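Local coordinates for novel protein similar to vertebrate potassium voltage-gated channel, subfamily H (Eag-related) family (Danio rerio, PDB 3UKN) that probably forms, through its full-length tetramer, a voltage-gated potassium channel, of which this chain is the cytoplasmic C-linker and cyclic nucleotide-binding homology domain, at residues L96-S101 and D169-S174. Sequence-based numbering, arbitrary orientation.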
loop_
_atom_site.group_PDB
_atom_site.type_symbol
_atom_site.label_atom_id
_atom_site.label_comp_id
_atom_site.label_asym_id
_atom_site.label_seq_id
_atom_site.Cartn_x
_atom_site.Cartn_y
_atom_site.Cartn_z
ATOM N N LEU B 96 -8.620 10.140 10.002
ATOM C CA LEU B 96 -9.014 9.505 8.746
ATOM C C LEU B 96 -7.984 8.507 8.165
ATOM O O LEU B 96 -8.306 7.770 7.236
ATOM C CB LEU B 96 -9.388 10.567 7.703
ATOM C CG LEU B 96 -10.597 11.454 8.019
ATOM C CD1 LEU B 96 -10.665 12.661 7.086
ATOM C CD2 LEU B 96 -11.891 10.650 7.980
ATOM N N ILE B 97 -6.760 8.488 8.699
ATOM C CA ILE B 97 -5.720 7.569 8.214
ATOM C C ILE B 97 -5.354 6.518 9.270
ATOM O O ILE B 97 -4.363 5.804 9.138
ATOM C CB ILE B 97 -4.405 8.302 7.738
ATOM C CG1 ILE B 97 -3.700 9.009 8.915
ATOM C CG2 ILE B 97 -4.687 9.261 6.557
ATOM C CD1 ILE B 97 -2.347 9.663 8.561
ATOM N N ILE B 98 -6.164 6.421 10.317
ATOM C CA ILE B 98 -5.920 5.438 11.365
ATOM C C ILE B 98 -6.518 4.087 10.971
ATOM O O ILE B 98 -7.653 4.018 10.520
ATOM C CB ILE B 98 -6.522 5.898 12.736
ATOM C CG1 ILE B 98 -5.771 7.110 13.280
ATOM C CG2 ILE B 98 -6.507 4.768 13.747
ATOM C CD1 ILE B 98 -6.316 7.598 14.577
ATOM N N LYS B 99 -5.753 3.018 11.152
ATOM C CA LYS B 99 -6.179 1.672 10.777
ATOM C C LYS B 99 -6.204 0.807 12.015
ATOM O O LYS B 99 -5.699 1.202 13.067
ATOM C CB LYS B 99 -5.171 1.039 9.813
ATOM C CG LYS B 99 -4.756 1.917 8.655
ATOM C CD LYS B 99 -5.701 1.723 7.499
ATOM C CE LYS B 99 -5.237 2.514 6.286
ATOM N NZ LYS B 99 -6.210 2.342 5.170
ATOM N N THR B 100 -6.743 -0.398 11.866
ATOM C CA THR B 100 -6.843 -1.343 12.960
ATOM C C THR B 100 -6.540 -2.744 12.458
ATOM O O THR B 100 -6.680 -3.035 11.262
ATOM C CB THR B 100 -8.258 -1.343 13.539
ATOM O OG1 THR B 100 -9.182 -1.683 12.502
ATOM C CG2 THR B 100 -8.615 0.042 14.093
ATOM N N SER B 101 -6.121 -3.625 13.356
ATOM C CA SER B 101 -5.909 -5.014 12.973
ATOM C C SER B 101 -5.939 -5.909 14.185
ATOM O O SER B 101 -5.428 -5.538 15.242
ATOM C CB SER B 101 -4.584 -5.204 12.220
ATOM O OG SER B 101 -4.386 -6.573 11.860
ATOM N N ASP B 169 -6.084 -6.303 19.761
ATOM C CA ASP B 169 -6.726 -5.359 18.866
ATOM C C ASP B 169 -5.891 -4.080 18.816
ATOM O O ASP B 169 -5.788 -3.348 19.803
ATOM C CB ASP B 169 -8.139 -5.063 19.349
ATOM C CG ASP B 169 -8.949 -4.297 18.335
ATOM O OD1 ASP B 169 -8.356 -3.519 17.557
ATOM O OD2 ASP B 169 -10.185 -4.469 18.322
ATOM N N LEU B 170 -5.295 -3.818 17.658
ATOM C CA LEU B 170 -4.358 -2.725 17.502
ATOM C C LEU B 170 -4.876 -1.629 16.582
ATOM O O LEU B 170 -5.609 -1.899 15.638
ATOM C CB LEU B 170 -3.054 -3.272 16.933
ATOM C CG LEU B 170 -2.393 -4.369 17.763
ATOM C CD1 LEU B 170 -1.304 -5.060 16.942
ATOM C CD2 LEU B 170 -1.807 -3.768 19.017
ATOM N N GLN B 171 -4.497 -0.391 16.875
ATOM C CA GLN B 171 -4.678 0.718 15.952
ATOM C C GLN B 171 -3.308 1.228 15.578
ATOM O O GLN B 171 -2.338 0.993 16.297
ATOM C CB GLN B 171 -5.462 1.862 16.593
ATOM C CG GLN B 171 -6.893 1.534 16.873
ATOM C CD GLN B 171 -7.667 2.708 17.422
ATOM O OE1 GLN B 171 -7.132 3.810 17.592
ATOM N NE2 GLN B 171 -8.938 2.478 17.709
ATOM N N TYR B 172 -3.224 1.963 14.475
ATOM C CA TYR B 172 -1.928 2.450 14.029
ATOM C C TYR B 172 -2.063 3.496 12.940
ATOM O O TYR B 172 -3.104 3.605 12.283
ATOM C CB TYR B 172 -1.049 1.275 13.553
ATOM C CG TYR B 172 -1.526 0.584 12.285
ATOM C CD1 TYR B 172 -1.100 1.018 11.022
ATOM C CD2 TYR B 172 -2.390 -0.517 12.345
ATOM C CE1 TYR B 172 -1.532 0.364 9.837
ATOM C CE2 TYR B 172 -2.826 -1.172 11.162
ATOM C CZ TYR B 172 -2.398 -0.720 9.924
ATOM O OH TYR B 172 -2.830 -1.372 8.783
ATOM N N ILE B 173 -0.986 4.246 12.756
ATOM C CA ILE B 173 -0.854 5.232 11.702
ATOM C C ILE B 173 0.549 5.043 11.090
ATOM O O ILE B 173 1.542 4.939 11.822
ATOM C CB ILE B 173 -0.947 6.631 12.271
ATOM C CG1 ILE B 173 -2.232 6.788 13.079
ATOM C CG2 ILE B 173 -0.867 7.673 11.165
ATOM C CD1 ILE B 173 -2.477 8.204 13.546
ATOM N N SER B 174 0.622 4.970 9.763
ATOM C CA SER B 174 1.889 4.762 9.084
ATOM C C SER B 174 2.735 5.986 9.292
ATOM O O SER B 174 2.213 7.105 9.394
ATOM C CB SER B 174 1.671 4.573 7.583
ATOM O OG SER B 174 1.123 5.753 7.016
HETATM O O HOH W 1 -2.006 5.288 8.376
HETATM O O HOH W 2 -5.340 -2.856 8.850
#
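Lys-99 and Ser-101 pair with Tyr-172 and Leu-170, respectively, as hydrogen-bonded pairs of two antiparallel strands, with Thr-100 and Gln-171 as the non-hydrogen-bonded pair between them. This joins strand 99-103, at one edge of the sheet within this chain, to strand 168-174 in the beta-roll of the cyclic nucleotide-binding homology domain. The straightest of the four backbone bonds runs from Lys-99 N to Tyr-172 O, 2.9 Å long at 173°, nearly along the C=O axis.

Tyr-172 takes the crowded first torsion (chi1 68°), CG lying between its own N and carbonyl carbon, and this swings the ring across to the neighbouring strand. Beyond CB and CG, CD2 is 3.8 Å from Lys-99 O. Lys-99 CB sits over one face of the Tyr-172 ring, 3.6 Å from its centroid, a CH-pi contact offset toward the rim; Tyr-172 CZ comes within 3.3 Å of this CB, with CE2 and CE1 close by. At the tip, Tyr-172 OH lies 3.5 Å from Lys-99 CB, meets a water that donates to Thr-100 O, and accepts a hydrogen bond from Asp-53 N. Lysine suits this place because its aliphatic start packs on the ring while the chain, bent at chi2 (-89°), takes NZ to a salt bridge with Asp-53 and a hydrogen bond to Ser-55 O.

On the other face Thr-100 CG2 packs on Gln-171 CG at 3.6 Å, side by side; the glutamine amide goes on to Glu-76 and Leu-77. Beside Ile-97, ahead of the paired residues, a second water donates to Ile-97 O and accepts from Ser-174 N. Branched aliphatics fill in: Ile-98 CG1 presses on Ile-173 CD1 at a tight 3.5 Å, while Ile-97 CD1 reaches Ile-173 CG2. Ser-174, N-cap of helix 175-184, hydrogen-bonds through OG to Gly-177 N.

Backbone bonds thus fix the register, while the polar tips of buried Tyr-172 and Gln-171 find partners beyond the two strands, tying the roll to preceding segments.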